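Local coordinates for protein aldehyde dehydrogenase (Anabaena variabilis, PDB 4H7N) that belongs to the aldehyde dehydrogenase family and probably oxidises aldehydes to carboxylic acids using NAD+, at residues I118-S123 against K456-I461. Numbering follows the deposited sequence.
Sequences IALQQS and KQAFLI
CD1 of L120 lies 3.6 Å from CD2 of L460. In L120, CG stands anti to the backbone N (chi1 171°) and chi2 of 69° sets CD1, which also lies 4.0 Å from CB of A458. CG2 of I118 meets the same L460 CD2 from roughly the other side, at 4.1 Å. On the opposite face, CD1 of I461 lies against the amide end of Q121, 3.5 Å from NE2. Beside it, the F459 ring turns its edge to S123, whose OG lies in the ring plane 3.3 Å from CE2; an alanine at F459 would probably leave S123 OG without its ring-edge neighbour and open a gap beside the Q121 carbonyl, where CD2 of the ring had lain. The framework is an antiparallel strand pair in the protruding arm of the aldehyde dehydrogenase fold, and A458 to I461 pair in parallel with a strand of the second subunit, carrying the sheet across the interface. Six backbone hydrogen bonds join A119 to I461, Q121 to F459 and S123 to Q457. At the polar edge, Q122 OE1 accepts a hydrogen bond from N of E431 of the second subunit, whose carboxylate forms a salt bridge with K456 NZ.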
ATOM      1  N   ILE A 118      -2.536   8.590  29.464  1.00 38.74           N
ATOM      2  CA  ILE A 118      -1.805   8.397  28.243  1.00 37.01           C
ATOM      3  C   ILE A 118      -2.307   9.369  27.173  1.00 37.20           C
ATOM      4  O   ILE A 118      -3.495   9.338  26.771  1.00 36.89           O
ATOM      5  CB  ILE A 118      -1.951   6.962  27.645  1.00 36.74           C
ATOM      6  CG1 ILE A 118      -1.586   5.842  28.634  1.00 37.10           C
ATOM      7  CG2 ILE A 118      -1.105   6.818  26.386  1.00 35.50           C
ATOM      8  CD1 ILE A 118      -0.150   5.865  29.148  1.00 37.30           C
ATOM      9  N   ALA A 119      -1.378  10.180  26.673  1.00 36.98           N
ATOM     10  CA  ALA A 119      -1.632  11.138  25.608  1.00 37.34           C
ATOM     11  C   ALA A 119      -1.004  10.628  24.291  1.00 36.13           C
ATOM     12  O   ALA A 119      -0.045   9.884  24.317  1.00 37.70           O
ATOM     13  CB  ALA A 119      -1.020  12.464  25.985  1.00 38.42           C
ATOM     14  N   LEU A 120      -1.516  11.085  23.159  1.00 37.76           N
ATOM     15  CA  LEU A 120      -1.080  10.633  21.855  1.00 36.61           C
ATOM     16  C   LEU A 120      -0.647  11.830  21.019  1.00 36.28           C
ATOM     17  O   LEU A 120      -1.391  12.822  20.906  1.00 37.98           O
ATOM     18  CB  LEU A 120      -2.249   9.902  21.171  1.00 36.53           C
ATOM     19  CG  LEU A 120      -2.014   9.548  19.692  1.00 36.72           C
ATOM     20  CD1 LEU A 120      -0.955   8.461  19.523  1.00 36.44           C
ATOM     21  CD2 LEU A 120      -3.323   9.113  19.038  1.00 37.61           C
ATOM     22  N   GLN A 121       0.548  11.773  20.459  1.00 35.27           N
ATOM     23  CA  GLN A 121       0.920  12.706  19.385  1.00 36.94           C
ATOM     24  C   GLN A 121       1.219  11.916  18.138  1.00 35.62           C
ATOM     25  O   GLN A 121       1.690  10.788  18.224  1.00 35.40           O
ATOM     26  CB  GLN A 121       2.131  13.547  19.758  1.00 39.17           C
ATOM     27  CG  GLN A 121       1.826  14.626  20.782  1.00 46.61           C
ATOM     28  CD  GLN A 121       3.091  15.316  21.267  1.00 50.45           C
ATOM     29  OE1 GLN A 121       4.036  15.504  20.500  1.00 50.71           O
ATOM     30  NE2 GLN A 121       3.117  15.681  22.544  1.00 52.98           N
ATOM     31  N   GLN A 122       0.937  12.495  16.979  1.00 36.51           N
ATOM     32  CA  GLN A 122       1.206  11.850  15.692  1.00 37.12           C
ATOM     33  C   GLN A 122       2.194  12.691  14.893  1.00 38.99           C
ATOM     34  O   GLN A 122       2.188  13.911  14.997  1.00 38.42           O
ATOM     35  CB  GLN A 122      -0.080  11.708  14.899  1.00 37.83           C
ATOM     36  CG  GLN A 122      -1.186  10.869  15.564  1.00 40.66           C
ATOM     37  CD  GLN A 122      -1.080   9.337  15.290  1.00 42.54           C
ATOM     38  OE1 GLN A 122      -1.945   8.559  15.706  1.00 44.25           O
ATOM     39  NE2 GLN A 122      -0.025   8.917  14.599  1.00 39.19           N
ATOM     40  N   SER A 123       3.077  12.045  14.130  1.00 38.08           N
ATOM     41  CA  SER A 123       3.873  12.782  13.124  1.00 39.13           C
ATOM     42  C   SER A 123       4.085  11.935  11.895  1.00 35.03           C
ATOM     43  O   SER A 123       3.662  10.781  11.854  1.00 31.97           O
ATOM     44  CB  SER A 123       5.217  13.277  13.672  1.00 41.58           C
ATOM     45  OG  SER A 123       6.079  12.182  13.881  1.00 47.35           O
ATOM     46  N   LYS A 456       3.592   7.151   9.079  1.00 28.03           N
ATOM     47  CA  LYS A 456       2.986   7.666  10.287  1.00 30.89           C
ATOM     48  C   LYS A 456       3.699   7.100  11.489  1.00 29.80           C
ATOM     49  O   LYS A 456       4.040   5.914  11.526  1.00 29.45           O
ATOM     50  CB  LYS A 456       1.496   7.281  10.306  1.00 34.93           C
ATOM     51  CG  LYS A 456       0.662   8.000   9.259  1.00 38.63           C
ATOM     52  CD  LYS A 456      -0.746   7.405   9.183  1.00 44.40           C
ATOM     53  CE  LYS A 456      -1.356   7.474   7.777  1.00 47.45           C
ATOM     54  NZ  LYS A 456      -2.602   6.631   7.770  1.00 51.83           N
ATOM     55  N   GLN A 457       3.960   7.961  12.453  1.00 32.24           N
ATOM     56  CA  GLN A 457       4.579   7.599  13.732  1.00 32.42           C
ATOM     57  C   GLN A 457       3.665   8.026  14.842  1.00 34.27           C
ATOM     58  O   GLN A 457       3.200   9.168  14.854  1.00 35.21           O
ATOM     59  CB  GLN A 457       5.860   8.399  13.934  1.00 35.24           C
ATOM     60  CG  GLN A 457       7.078   7.820  13.359  1.00 37.21           C
ATOM     61  CD  GLN A 457       8.342   8.526  13.859  1.00 39.10           C
ATOM     62  OE1 GLN A 457       8.416   9.749  13.895  1.00 40.73           O
ATOM     63  NE2 GLN A 457       9.331   7.750  14.207  1.00 37.76           N
ATOM     64  N   ALA A 458       3.384   7.132  15.775  1.00 34.63           N
ATOM     65  CA  ALA A 458       2.602   7.482  16.968  1.00 33.97           C
ATOM     66  C   ALA A 458       3.532   7.588  18.188  1.00 35.53           C
ATOM     67  O   ALA A 458       4.500   6.825  18.327  1.00 34.32           O
ATOM     68  CB  ALA A 458       1.522   6.438  17.198  1.00 34.23           C
ATOM     69  N   PHE A 459       3.297   8.599  19.021  1.00 34.78           N
ATOM     70  CA  PHE A 459       3.992   8.736  20.292  1.00 35.91           C
ATOM     71  C   PHE A 459       2.910   8.645  21.345  1.00 36.55           C
ATOM     72  O   PHE A 459       2.000   9.481  21.391  1.00 38.17           O
ATOM     73  CB  PHE A 459       4.752  10.063  20.405  1.00 37.87           C
ATOM     74  CG  PHE A 459       5.717  10.310  19.277  1.00 39.58           C
ATOM     75  CD1 PHE A 459       7.005   9.843  19.344  1.00 40.74           C
ATOM     76  CD2 PHE A 459       5.312  10.975  18.135  1.00 41.51           C
ATOM     77  CE1 PHE A 459       7.893  10.045  18.294  1.00 41.37           C
ATOM     78  CE2 PHE A 459       6.203  11.188  17.071  1.00 42.32           C
ATOM     79  CZ  PHE A 459       7.495  10.718  17.164  1.00 41.06           C
ATOM     80  N   LEU A 460       2.999   7.614  22.158  1.00 35.41           N
ATOM     81  CA  LEU A 460       2.103   7.426  23.276  1.00 36.29           C
ATOM     82  C   LEU A 460       2.827   7.789  24.556  1.00 36.51           C
ATOM     83  O   LEU A 460       3.820   7.172  24.918  1.00 35.01           O
ATOM     84  CB  LEU A 460       1.623   5.986  23.335  1.00 37.39           C
ATOM     85  CG  LEU A 460       0.723   5.603  22.163  1.00 39.25           C
ATOM     86  CD1 LEU A 460       0.593   4.095  21.976  1.00 39.42           C
ATOM     87  CD2 LEU A 460      -0.655   6.248  22.348  1.00 40.04           C
ATOM     88  N   ILE A 461       2.275   8.776  25.256  1.00 38.58           N
ATOM     89  CA  ILE A 461       2.979   9.469  26.314  1.00 40.59           C
ATOM     90  C   ILE A 461       2.328   9.276  27.665  1.00 40.00           C
ATOM     91  O   ILE A 461       1.176   9.641  27.872  1.00 42.32           O
ATOM     92  CB  ILE A 461       3.019  10.967  26.011  1.00 42.07           C
ATOM     93  CG1 ILE A 461       3.692  11.182  24.651  1.00 41.57           C
ATOM     94  CG2 ILE A 461       3.757  11.706  27.111  1.00 43.96           C
ATOM     95  CD1 ILE A 461       3.439  12.511  24.002  1.00 42.98           C
TER